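Local structure of muconate cycloisomerase (Azorhizobium caulinodans, 3MY9) at residues 6-11 with 78-83; 14-19 with 365-370; 136-141 with 348-353; 153-158 with 185-190. The protein belongs to the mandelate racemase/muconate lactonizing enzyme family of the enolase superfamily and binds magnesium ions in its TIM-barrel-like domain. All blocks are in the same frame, centred on the assembly; numbering follows the deposited sequence.

Contact 1 (6-11 with 78-83)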
loop_
_atom_site.group_PDB
_atom_site.type_symbol
_atom_site.label_atom_id
_atom_site.label_comp_id
_atom_site.label_asym_id
_atom_site.label_seq_id
_atom_site.Cartn_x
_atom_site.Cartn_y
_atom_site.Cartn_z
ATOM N N SER A 6 11.406 -47.921 -19.410
ATOM C CA SER A 6 12.807 -48.138 -19.734
ATOM C C SER A 6 13.703 -47.070 -19.137
ATOM O O SER A 6 13.251 -45.971 -18.786
ATOM C CB SER A 6 13.014 -48.202 -21.256
ATOM O OG SER A 6 14.339 -48.599 -21.574
ATOM N N VAL A 7 14.982 -47.407 -19.033
ATOM C CA VAL A 7 15.966 -46.535 -18.423
ATOM C C VAL A 7 16.993 -46.057 -19.436
ATOM O O VAL A 7 17.209 -46.701 -20.460
ATOM C CB VAL A 7 16.686 -47.254 -17.272
ATOM C CG1 VAL A 7 15.730 -47.444 -16.097
ATOM C CG2 VAL A 7 17.265 -48.584 -17.750
ATOM N N VAL A 8 17.610 -44.915 -19.150
ATOM C CA VAL A 8 18.753 -44.450 -19.915
ATOM C C VAL A 8 19.921 -45.418 -19.716
ATOM O O VAL A 8 20.224 -45.817 -18.584
ATOM C CB VAL A 8 19.209 -43.064 -19.471
ATOM C CG1 VAL A 8 20.564 -42.733 -20.078
ATOM C CG2 VAL A 8 18.155 -41.990 -19.840
ATOM N N GLU A 9 20.574 -45.777 -20.821
ATOM C CA GLU A 9 21.693 -46.724 -20.810
ATOM C C GLU A 9 23.044 -46.065 -21.119
ATOM O O GLU A 9 24.059 -46.459 -20.542
ATOM C CB GLU A 9 21.429 -47.870 -21.788
ATOM C CG GLU A 9 22.286 -49.110 -21.536
ATOM C CD GLU A 9 21.954 -50.235 -22.491
ATOM O OE1 GLU A 9 21.418 -49.936 -23.582
ATOM O OE2 GLU A 9 22.217 -51.412 -22.160
ATOM N N ARG A 10 23.074 -45.096 -22.030
ATOM C CA ARG A 10 24.299 -44.333 -22.292
ATOM C C ARG A 10 24.029 -43.000 -22.951
ATOM O O ARG A 10 22.981 -42.797 -23.561
ATOM C CB ARG A 10 25.257 -45.120 -23.183
ATOM C CG ARG A 10 24.719 -45.449 -24.566
ATOM C CD ARG A 10 25.791 -46.115 -25.419
ATOM N NE ARG A 10 25.253 -46.640 -26.673
ATOM C CZ ARG A 10 24.560 -47.775 -26.799
ATOM N NH1 ARG A 10 24.284 -48.538 -25.745
ATOM N NH2 ARG A 10 24.127 -48.151 -27.999
ATOM N N ILE A 11 24.993 -42.097 -22.833
ATOM C CA ILE A 11 24.953 -40.849 -23.573
ATOM C C ILE A 11 26.241 -40.637 -24.363
ATOM O O ILE A 11 27.271 -41.262 -24.086
ATOM C CB ILE A 11 24.686 -39.630 -22.657
ATOM C CG1 ILE A 11 25.850 -39.385 -21.692
ATOM C CG2 ILE A 11 23.376 -39.819 -21.890
ATOM C CD1 ILE A 11 25.650 -38.178 -20.804
ATOM N N LEU A 78 23.484 -38.542 -12.967
ATOM C CA LEU A 78 22.052 -38.395 -12.751
ATOM C C LEU A 78 21.281 -38.989 -13.937
ATOM O O LEU A 78 20.292 -39.703 -13.725
ATOM C CB LEU A 78 21.683 -36.922 -12.536
ATOM C CG LEU A 78 22.459 -36.199 -11.422
ATOM C CD1 LEU A 78 21.891 -34.812 -11.156
ATOM C CD2 LEU A 78 22.485 -37.024 -10.120
ATOM N N ILE A 79 21.744 -38.715 -15.168
ATOM C CA ILE A 79 21.088 -39.236 -16.391
ATOM C C ILE A 79 21.133 -40.763 -16.419
ATOM O O ILE A 79 20.123 -41.422 -16.677
ATOM C CB ILE A 79 21.746 -38.764 -17.743
ATOM C CG1 ILE A 79 22.166 -37.296 -17.729
ATOM C CG2 ILE A 79 20.789 -38.988 -18.904
ATOM C CD1 ILE A 79 21.123 -36.367 -17.232
ATOM N N LEU A 80 22.321 -41.310 -16.170
ATOM C CA LEU A 80 22.561 -42.742 -16.342
ATOM C C LEU A 80 21.744 -43.571 -15.349
ATOM O O LEU A 80 21.817 -43.343 -14.147
ATOM C CB LEU A 80 24.057 -43.061 -16.211
ATOM C CG LEU A 80 24.963 -42.744 -17.409
ATOM C CD1 LEU A 80 26.412 -43.134 -17.079
ATOM C CD2 LEU A 80 24.484 -43.470 -18.674
ATOM N N GLY A 81 20.967 -44.524 -15.864
ATOM C CA GLY A 81 20.056 -45.316 -15.039
ATOM C C GLY A 81 18.643 -44.737 -14.902
ATOM O O GLY A 81 17.683 -45.487 -14.692
ATOM N N ALA A 82 18.509 -43.417 -15.049
ATOM C CA ALA A 82 17.246 -42.710 -14.787
ATOM C C ALA A 82 16.054 -43.265 -15.586
ATOM O O ALA A 82 16.193 -43.585 -16.765
ATOM C CB ALA A 82 17.417 -41.239 -15.067
ATOM N N PRO A 83 14.872 -43.385 -14.940
ATOM C CA PRO A 83 13.707 -43.872 -15.702
ATOM C C PRO A 83 13.128 -42.805 -16.628
ATOM O O PRO A 83 12.759 -41.725 -16.178
ATOM C CB PRO A 83 12.707 -44.305 -14.615
ATOM C CG PRO A 83 13.481 -44.227 -13.278
ATOM C CD PRO A 83 14.578 -43.239 -13.501
#
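The flat groups that meet between 6-11 and 78-83 are peptide carbonyls, those of A82 and V8, each taking one N-H from the other segment. V8 N donates to A82 O and G81 N to V8 O, both at 3.1 Å. The first donor lies only 17° from the plane of its carbonyl, the second 34° off. A82 O also receives a CA-H...O contact from V7 CA at 3.4 Å, where V7 is bridged to P83. V8 is thus gripped through both backbone polar atoms by the type II turn from I79 to A82, in which G81 takes the positive phi.

Side chains pack beside these bonds. V8 CG1, anti to the backbone N (chi1 168°), comes 3.9 Å from I79 CG2. The same I79 CG2 meets I11 CG2 at 4.0 Å, the two side chains crossing at about a right angle. L80 CD2 lies on backbone, 3.7 Å from R10 CA, where E9 and R10 form a classic beta bulge facing T43.

The contact joins the end of helix 64-79 to the start of strand 8-21: V42 of strand 35-44 touches V8 and I11, while helix 102-120 adds L112 against V8 and V108 against I79.

Contact 2 (14-19 with 365-370)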
loop_
_atom_site.group_PDB
_atom_site.type_symbol
_atom_site.label_atom_id
_atom_site.label_comp_id
_atom_site.label_asym_id
_atom_site.label_seq_id
_atom_site.Cartn_x
_atom_site.Cartn_y
_atom_site.Cartn_z
ATOM N N PHE A 14 28.400 -34.216 -27.793
ATOM C CA PHE A 14 29.172 -33.750 -28.944
ATOM C C PHE A 14 29.316 -32.243 -28.908
ATOM O O PHE A 14 28.314 -31.525 -28.787
ATOM C CB PHE A 14 28.477 -34.125 -30.249
ATOM C CG PHE A 14 28.358 -35.597 -30.479
ATOM C CD1 PHE A 14 29.323 -36.278 -31.209
ATOM C CD2 PHE A 14 27.276 -36.308 -29.986
ATOM C CE1 PHE A 14 29.211 -37.631 -31.443
ATOM C CE2 PHE A 14 27.164 -37.674 -30.212
ATOM C CZ PHE A 14 28.130 -38.331 -30.946
ATOM N N LEU A 15 30.550 -31.763 -29.000
ATOM C CA LEU A 15 30.797 -30.354 -29.276
ATOM C C LEU A 15 30.988 -30.284 -30.785
ATOM O O LEU A 15 31.904 -30.921 -31.319
ATOM C CB LEU A 15 32.040 -29.843 -28.531
ATOM C CG LEU A 15 32.177 -28.318 -28.386
ATOM C CD1 LEU A 15 33.426 -27.929 -27.583
ATOM C CD2 LEU A 15 32.202 -27.653 -29.747
ATOM N N VAL A 16 30.115 -29.542 -31.470
ATOM C CA VAL A 16 30.187 -29.412 -32.929
ATOM C C VAL A 16 30.347 -27.962 -33.340
ATOM O O VAL A 16 29.912 -27.052 -32.632
ATOM C CB VAL A 16 28.924 -29.960 -33.636
ATOM C CG1 VAL A 16 28.741 -31.422 -33.333
ATOM C CG2 VAL A 16 27.689 -29.174 -33.230
ATOM N N GLU A 17 30.974 -27.763 -34.494
ATOM C CA GLU A 17 31.060 -26.458 -35.128
ATOM C C GLU A 17 30.063 -26.499 -36.283
ATOM O O GLU A 17 29.973 -27.507 -36.979
ATOM C CB GLU A 17 32.484 -26.212 -35.644
ATOM C CG GLU A 17 32.961 -24.768 -35.511
ATOM C CD GLU A 17 34.250 -24.478 -36.289
ATOM O OE1 GLU A 17 34.671 -23.301 -36.326
ATOM O OE2 GLU A 17 34.842 -25.413 -36.866
ATOM N N SER A 18 29.311 -25.420 -36.482
ATOM C CA SER A 18 28.354 -25.337 -37.590
ATOM C C SER A 18 28.537 -24.030 -38.356
ATOM O O SER A 18 28.820 -22.995 -37.747
ATOM C CB SER A 18 26.917 -25.441 -37.072
ATOM O OG SER A 18 26.629 -26.763 -36.659
ATOM N N PRO A 19 28.373 -24.066 -39.692
ATOM C CA PRO A 19 28.607 -22.849 -40.459
ATOM C C PRO A 19 27.389 -21.931 -40.508
ATOM O O PRO A 19 26.248 -22.401 -40.516
ATOM C CB PRO A 19 28.960 -23.375 -41.860
ATOM C CG PRO A 19 28.360 -24.740 -41.950
ATOM C CD PRO A 19 27.961 -25.186 -40.558
ATOM N N ALA A 365 25.945 -39.990 -40.492
ATOM C CA ALA A 365 26.388 -39.230 -41.657
ATOM C C ALA A 365 25.941 -37.779 -41.588
ATOM O O ALA A 365 26.751 -36.873 -41.786
ATOM C CB ALA A 365 25.880 -39.875 -42.938
ATOM N N SER A 366 24.657 -37.557 -41.295
ATOM C CA SER A 366 24.122 -36.195 -41.230
ATOM C C SER A 366 24.892 -35.372 -40.198
ATOM O O SER A 366 25.203 -34.207 -40.445
ATOM C CB SER A 366 22.616 -36.187 -40.909
ATOM O OG SER A 366 22.372 -36.342 -39.522
ATOM N N LEU A 367 25.213 -35.996 -39.064
ATOM C CA LEU A 367 25.955 -35.335 -37.990
ATOM C C LEU A 367 27.422 -35.079 -38.342
ATOM O O LEU A 367 27.882 -33.937 -38.290
ATOM C CB LEU A 367 25.879 -36.158 -36.701
ATOM C CG LEU A 367 26.701 -35.642 -35.513
ATOM C CD1 LEU A 367 26.556 -34.133 -35.331
ATOM C CD2 LEU A 367 26.308 -36.371 -34.240
ATOM N N ARG A 368 28.152 -36.133 -38.699
ATOM C CA ARG A 368 29.604 -36.020 -38.931
ATOM C C ARG A 368 29.970 -35.451 -40.308
ATOM O O ARG A 368 31.155 -35.312 -40.621
ATOM C CB ARG A 368 30.293 -37.381 -38.734
ATOM C CG ARG A 368 30.193 -37.927 -37.312
ATOM C CD ARG A 368 31.059 -39.175 -37.129
ATOM N NE ARG A 368 30.728 -39.878 -35.887
ATOM C CZ ARG A 368 31.339 -39.712 -34.714
ATOM N NH1 ARG A 368 32.356 -38.864 -34.576
ATOM N NH2 ARG A 368 30.923 -40.410 -33.661
ATOM N N GLY A 369 28.960 -35.138 -41.120
ATOM C CA GLY A 369 29.168 -34.592 -42.461
ATOM C C GLY A 369 28.627 -33.190 -42.669
ATOM O O GLY A 369 28.837 -32.604 -43.732
ATOM N N ASN A 370 27.916 -32.655 -41.672
ATOM C CA ASN A 370 27.410 -31.276 -41.723
ATOM C C ASN A 370 27.882 -30.389 -40.569
ATOM O O ASN A 370 27.653 -29.191 -40.595
ATOM C CB ASN A 370 25.882 -31.272 -41.826
ATOM C CG ASN A 370 25.384 -31.944 -43.101
ATOM O OD1 ASN A 370 25.968 -31.775 -44.174
ATOM N ND2 ASN A 370 24.310 -32.714 -42.988
#
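F14 and L367 form the centre of this contact: L367 CD2 sits over the middle of the F14 ring, 4.1 Å from its centroid and almost on the ring normal, a CH-pi contact. The other methyl of the same leucine, CD1, meets V16 CG1 at 4.0 Å, so one branched side chain spans two residues of the strand. L367 CG is anti to the backbone N (chi1 176°), and the fork beyond it divides between ring and valine. At the rim of the phenyl ring, close to its plane, R368 NH2 lies 3.9 Å from F14 CE1, with the guanidinium turned 75° from the ring. Farther along, P19 CD approaches N370 O at 4.0 Å.

A second shell surrounds these groups. W51 of strand 49-54 touches both F14 and L367, and L39 of strand 35-44 touches both V16 and L367. The salt bridge of R368 NE to E364 OE1, one turn back in helix 364-370, probably helps hold the guanidinium, while S366 OG is hydrogen-bonded to V338 O and S363 O. The axes of strand segment 14-18 and helix segment 365-370 approach to 9.3 Å at 58°.

The segments are joined mainly by apolar packing and one CH-pi contact, with no hydrogen bond or salt bridge between them. The guanidinium stands at the ring edge and not over its face, and its charge is probably balanced chiefly by E364.

Contact 3 (136-141 with 348-353)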
loop_
_atom_site.group_PDB
_atom_site.type_symbol
_atom_site.label_atom_id
_atom_site.label_comp_id
_atom_site.label_asym_id
_atom_site.label_seq_id
_atom_site.Cartn_x
_atom_site.Cartn_y
_atom_site.Cartn_z
ATOM N N ILE A 136 3.157 -21.717 -36.232
ATOM C CA ILE A 136 3.478 -20.666 -35.294
ATOM C C ILE A 136 3.855 -19.406 -36.071
ATOM O O ILE A 136 4.815 -19.429 -36.830
ATOM C CB ILE A 136 4.661 -21.019 -34.401
ATOM C CG1 ILE A 136 4.488 -22.406 -33.765
ATOM C CG2 ILE A 136 4.808 -19.940 -33.318
ATOM C CD1 ILE A 136 5.726 -22.909 -33.043
ATOM N N PRO A 137 3.107 -18.298 -35.881
ATOM C CA PRO A 137 3.524 -17.072 -36.574
ATOM C C PRO A 137 5.007 -16.754 -36.317
ATOM O O PRO A 137 5.485 -16.861 -35.189
ATOM C CB PRO A 137 2.608 -15.995 -35.988
ATOM C CG PRO A 137 1.426 -16.751 -35.449
ATOM C CD PRO A 137 1.974 -18.067 -34.967
ATOM N N LEU A 138 5.718 -16.446 -37.389
ATOM C CA LEU A 138 7.148 -16.158 -37.348
ATOM C C LEU A 138 7.373 -14.680 -37.690
ATOM O O LEU A 138 7.023 -14.217 -38.791
ATOM C CB LEU A 138 7.880 -17.052 -38.349
ATOM C CG LEU A 138 9.383 -16.822 -38.478
ATOM C CD1 LEU A 138 10.110 -17.328 -37.241
ATOM C CD2 LEU A 138 9.923 -17.481 -39.738
ATOM N N SER A 139 7.940 -13.943 -36.733
ATOM C CA SER A 139 8.216 -12.515 -36.888
ATOM C C SER A 139 9.357 -12.296 -37.841
ATOM O O SER A 139 10.368 -13.005 -37.804
ATOM C CB SER A 139 8.568 -11.863 -35.546
ATOM O OG SER A 139 8.577 -10.447 -35.661
ATOM N N PHE A 140 9.180 -11.324 -38.723
ATOM C CA PHE A 140 10.244 -10.892 -39.595
ATOM C C PHE A 140 10.882 -9.595 -39.084
ATOM O O PHE A 140 10.201 -8.589 -38.888
ATOM C CB PHE A 140 9.712 -10.705 -40.995
ATOM C CG PHE A 140 10.764 -10.385 -41.976
ATOM C CD1 PHE A 140 11.112 -9.063 -42.238
ATOM C CD2 PHE A 140 11.426 -11.401 -42.648
ATOM C CE1 PHE A 140 12.118 -8.756 -43.145
ATOM C CE2 PHE A 140 12.421 -11.097 -43.578
ATOM C CZ PHE A 140 12.766 -9.773 -43.823
ATOM N N SER A 141 12.191 -9.624 -38.865
ATOM C CA SER A 141 12.883 -8.494 -38.286
ATOM C C SER A 141 13.101 -7.386 -39.322
ATOM O O SER A 141 13.580 -7.638 -40.411
ATOM C CB SER A 141 14.229 -8.952 -37.727
ATOM O OG SER A 141 14.935 -7.863 -37.138
ATOM N N GLY A 348 5.113 -16.848 -43.528
ATOM C CA GLY A 348 5.065 -16.162 -42.236
ATOM C C GLY A 348 4.828 -17.013 -41.017
ATOM O O GLY A 348 4.538 -16.482 -39.944
ATOM N N HIS A 349 4.998 -18.326 -41.147
ATOM C CA HIS A 349 4.781 -19.224 -40.015
ATOM C C HIS A 349 5.693 -20.426 -40.066
ATOM O O HIS A 349 5.994 -20.927 -41.141
ATOM C CB HIS A 349 3.315 -19.667 -39.922
ATOM C CG HIS A 349 2.788 -20.318 -41.165
ATOM N ND1 HIS A 349 1.956 -19.667 -42.053
ATOM C CD2 HIS A 349 2.965 -21.565 -41.664
ATOM C CE1 HIS A 349 1.650 -20.483 -43.047
ATOM N NE2 HIS A 349 2.256 -21.637 -42.838
ATOM N N VAL A 350 6.120 -20.891 -38.893
ATOM C CA VAL A 350 6.846 -22.150 -38.784
ATOM C C VAL A 350 5.849 -23.314 -38.843
ATOM O O VAL A 350 4.779 -23.243 -38.249
ATOM C CB VAL A 350 7.612 -22.233 -37.424
ATOM C CG1 VAL A 350 8.229 -23.605 -37.236
ATOM C CG2 VAL A 350 8.672 -21.162 -37.345
ATOM N N ILE A 351 6.199 -24.384 -39.550
ATOM C CA ILE A 351 5.342 -25.573 -39.625
ATOM C C ILE A 351 5.804 -26.477 -38.511
ATOM O O ILE A 351 7.004 -26.763 -38.415
ATOM C CB ILE A 351 5.454 -26.283 -40.960
ATOM C CG1 ILE A 351 5.340 -25.278 -42.100
ATOM C CG2 ILE A 351 4.356 -27.371 -41.091
ATOM C CD1 ILE A 351 4.024 -24.577 -42.114
ATOM N N VAL A 352 4.884 -26.849 -37.617
ATOM C CA VAL A 352 5.258 -27.683 -36.473
ATOM C C VAL A 352 5.482 -29.080 -37.028
ATOM O O VAL A 352 4.557 -29.674 -37.597
ATOM C CB VAL A 352 4.193 -27.676 -35.322
ATOM C CG1 VAL A 352 4.615 -28.604 -34.188
ATOM C CG2 VAL A 352 3.994 -26.271 -34.762
ATOM N N PRO A 353 6.727 -29.590 -36.931
ATOM C CA PRO A 353 7.046 -30.864 -37.546
ATOM C C PRO A 353 6.173 -31.966 -36.984
ATOM O O PRO A 353 5.908 -31.997 -35.788
ATOM C CB PRO A 353 8.495 -31.111 -37.111
ATOM C CG PRO A 353 8.594 -30.395 -35.811
ATOM C CD PRO A 353 7.817 -29.141 -36.051
#
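I136 and V350 are a hydrogen-bonded pair of an antiparallel beta pairing that attaches strand 349-351 to strand 135-142, the first strand of the TIM-barrel-like domain. I136 N donates to V350 O at 3.0 Å, and V350 N returns a bond to I136 O at 2.8 Å. I136 O takes a further contact from H349 CA, a CA-H...O approach at 3.2 Å.

The tight part is the apolar cluster in which I136 and V350, on one face, are joined by contacts to V352 and L138. L138 CD1 reaches V350 CG2 at 4.1 Å, and I136 CG1 lies 4.0 Å from V352 CG2; both pairs of side chains pass obliquely. V352 CG2 is anti to its carbonyl carbon and touches I136 CD1 as well. T312 of helix 305-316 covers both I136 and V352, and I315 of the same helix also packs on I136.

The solvent side is looser in its side chains: P137 and H349, a non-hydrogen-bonded pair with CA atoms 4.2 Å apart, diverge and stay partly exposed. H349 CB rests 3.4 Å from I136 O, while the imidazole leads away from strand 135-142.

Next to this pair G348, with positive phi, adds a third bond: L138 N donates to G348 O at 2.8 Å, nearly straight (174°), the donor standing 38° above the carbonyl plane.

Contact 4 (153-158 with 185-190)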
loop_
_atom_site.group_PDB
_atom_site.type_symbol
_atom_site.label_atom_id
_atom_site.label_comp_id
_atom_site.label_asym_id
_atom_site.label_seq_id
_atom_site.Cartn_x
_atom_site.Cartn_y
_atom_site.Cartn_z
ATOM N N ARG A 153 11.079 -5.459 -49.227
ATOM C CA ARG A 153 10.865 -6.775 -48.601
ATOM C C ARG A 153 9.432 -6.912 -48.083
ATOM O O ARG A 153 8.738 -7.871 -48.416
ATOM C CB ARG A 153 11.854 -7.029 -47.466
ATOM C CG ARG A 153 13.267 -7.159 -47.950
ATOM C CD ARG A 153 14.245 -7.454 -46.840
ATOM N NE ARG A 153 15.613 -7.181 -47.267
ATOM C CZ ARG A 153 16.714 -7.416 -46.552
ATOM N NH1 ARG A 153 16.641 -7.945 -45.332
ATOM N NH2 ARG A 153 17.907 -7.121 -47.078
ATOM N N MET A 154 8.980 -5.929 -47.317
ATOM C CA MET A 154 7.600 -5.912 -46.807
ATOM C C MET A 154 6.600 -5.939 -47.960
ATOM O O MET A 154 5.593 -6.646 -47.910
ATOM C CB MET A 154 7.355 -4.659 -45.945
ATOM C CG MET A 154 8.134 -4.668 -44.643
ATOM S SD MET A 154 7.935 -3.203 -43.595
ATOM C CE MET A 154 6.293 -3.575 -43.026
ATOM N N ARG A 155 6.890 -5.163 -48.996
ATOM C CA ARG A 155 6.018 -5.084 -50.180
ATOM C C ARG A 155 5.767 -6.445 -50.823
ATOM O O ARG A 155 4.678 -6.700 -51.327
ATOM C CB ARG A 155 6.601 -4.122 -51.232
ATOM C CG ARG A 155 5.638 -3.019 -51.663
ATOM C CD ARG A 155 5.934 -1.644 -51.003
ATOM N NE ARG A 155 6.952 -0.892 -51.750
ATOM C CZ ARG A 155 7.046 0.441 -51.848
ATOM N NH1 ARG A 155 6.169 1.267 -51.271
ATOM N NH2 ARG A 155 8.039 0.958 -52.568
ATOM N N ALA A 156 6.783 -7.306 -50.818
ATOM C CA ALA A 156 6.653 -8.676 -51.327
ATOM C C ALA A 156 6.061 -9.635 -50.286
ATOM O O ALA A 156 5.334 -10.565 -50.630
ATOM C CB ALA A 156 8.006 -9.192 -51.786
ATOM N N MET A 157 6.379 -9.426 -49.012
ATOM C CA MET A 157 6.058 -10.416 -47.969
ATOM C C MET A 157 4.609 -10.374 -47.467
ATOM O O MET A 157 4.031 -11.404 -47.099
ATOM C CB MET A 157 6.997 -10.244 -46.779
ATOM C CG MET A 157 8.417 -10.672 -47.069
ATOM S SD MET A 157 9.519 -10.451 -45.655
ATOM C CE MET A 157 10.689 -11.673 -46.255
ATOM N N VAL A 158 4.031 -9.180 -47.423
ATOM C CA VAL A 158 2.654 -9.051 -46.978
ATOM C C VAL A 158 1.676 -9.782 -47.928
ATOM O O VAL A 158 0.844 -10.564 -47.460
ATOM C CB VAL A 158 2.290 -7.586 -46.718
ATOM C CG1 VAL A 158 0.805 -7.432 -46.452
ATOM C CG2 VAL A 158 3.103 -7.069 -45.520
ATOM N N ARG A 185 2.652 2.596 -41.614
ATOM C CA ARG A 185 1.209 2.627 -41.334
ATOM C C ARG A 185 0.437 3.207 -42.536
ATOM O O ARG A 185 -0.668 2.761 -42.814
ATOM C CB ARG A 185 0.881 3.397 -40.038
ATOM C CG ARG A 185 1.193 2.630 -38.727
ATOM C CD ARG A 185 0.630 1.220 -38.709
ATOM N NE ARG A 185 0.641 0.642 -37.369
ATOM C CZ ARG A 185 0.432 -0.645 -37.080
ATOM N NH1 ARG A 185 0.168 -1.548 -38.037
ATOM N NH2 ARG A 185 0.463 -1.031 -35.811
ATOM N N GLY A 186 1.033 4.152 -43.267
ATOM C CA GLY A 186 0.400 4.721 -44.475
ATOM C C GLY A 186 0.108 3.711 -45.594
ATOM O O GLY A 186 -0.929 3.779 -46.255
ATOM N N GLU A 187 1.011 2.768 -45.816
ATOM C CA GLU A 187 0.791 1.760 -46.849
ATOM C C GLU A 187 -0.013 0.550 -46.381
ATOM O O GLU A 187 -0.884 0.038 -47.108
ATOM C CB GLU A 187 2.119 1.245 -47.373
ATOM C CG GLU A 187 1.928 0.190 -48.493
ATOM C CD GLU A 187 3.009 0.232 -49.529
ATOM O OE1 GLU A 187 2.924 -0.552 -50.522
ATOM O OE2 GLU A 187 3.934 1.063 -49.351
ATOM N N PHE A 188 0.323 0.069 -45.190
ATOM C CA PHE A 188 -0.152 -1.217 -44.716
ATOM C C PHE A 188 -1.287 -1.132 -43.706
ATOM O O PHE A 188 -2.029 -2.088 -43.545
ATOM C CB PHE A 188 1.015 -1.989 -44.116
ATOM C CG PHE A 188 2.102 -2.328 -45.117
ATOM C CD1 PHE A 188 1.880 -3.282 -46.103
ATOM C CD2 PHE A 188 3.354 -1.729 -45.042
ATOM C CE1 PHE A 188 2.879 -3.595 -47.013
ATOM C CE2 PHE A 188 4.355 -2.057 -45.923
ATOM C CZ PHE A 188 4.126 -2.971 -46.920
ATOM N N GLY A 189 -1.404 -0.004 -42.999
ATOM C CA GLY A 189 -2.426 0.145 -41.975
ATOM C C GLY A 189 -2.354 -1.007 -41.000
ATOM O O GLY A 189 -1.277 -1.311 -40.497
ATOM N N GLU A 190 -3.489 -1.664 -40.758
ATOM C CA GLU A 190 -3.562 -2.798 -39.829
ATOM C C GLU A 190 -3.392 -4.154 -40.515
ATOM O O GLU A 190 -3.587 -5.210 -39.899
ATOM C CB GLU A 190 -4.892 -2.788 -39.062
ATOM C CG GLU A 190 -5.115 -1.579 -38.131
ATOM C CD GLU A 190 -6.608 -1.294 -37.898
ATOM O OE1 GLU A 190 -7.313 -2.190 -37.352
ATOM O OE2 GLU A 190 -7.075 -0.176 -38.271
#
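V158 and F188 mark the closest backbone approach of segments 153-158 and 185-190, with CA atoms 8.6 Å apart, a spacing that leaves the bridging mainly to side chains. F188 reaches across and its ring is received by M154 and V158, residues one turn apart. M154 CB lies 3.8 Å from F188 CZ, and the methionine, bent at chi3 (74°), brings CE to 3.8 Å from F188 CE2. M154 SD is 5.4 Å from the ring centroid, an oblique Met-aromatic contact. On V158, CG2 meets F188 CE1 at 3.8 Å. F188 CZ also comes up to the backbone N of R155, which lies at the ring edge near its plane. One face of the ring is covered from within its own segment by E187 CG, over the centre.

Toward the surface, R155 NH1 forms a salt bridge with E187 OE2 at 3.0 Å, lying on the syn lone pair of that oxygen, which is near the guanidinium plane (6° out of it). The planes of the two charged groups nevertheless stand 46° apart. The bends of R155 at chi2 and chi3 leave CD 3.2 Å from E187 OE1. R155 NH2 is salt-bridged to E152 of its own helix, its stronger partner, so the guanidinium is shared between E152 and E187.

These are adjacent outer helices of the barrel, 147-157 and 174-188. F165 of intervening strand 164-168 packs on M154 and V158, as does I192 ahead of strand 193-197.

In the fold
All four contacts are partly buried: contact 3 lies nearest the middle of the chain, its centre about 12 Å from the chain's centre, contact 2 about 22 Å, and contacts 1 and 4 about 27 and 26 Å out on opposite sides. Contacts 1 and 2 share strand 8-21 of the N-terminal sheet: one combines backbone hydrogen bonds at a turn with apolar packing, the other is almost wholly apolar. Contacts 3 and 4 belong to the barrel and touch, F140 packing on R153 and M157; strand pairing in 136-141 with 348-353 gives way to aromatic packing and a salt bridge between outer helices. Of the four, contact 4 alone has a charged pair crossing its segments.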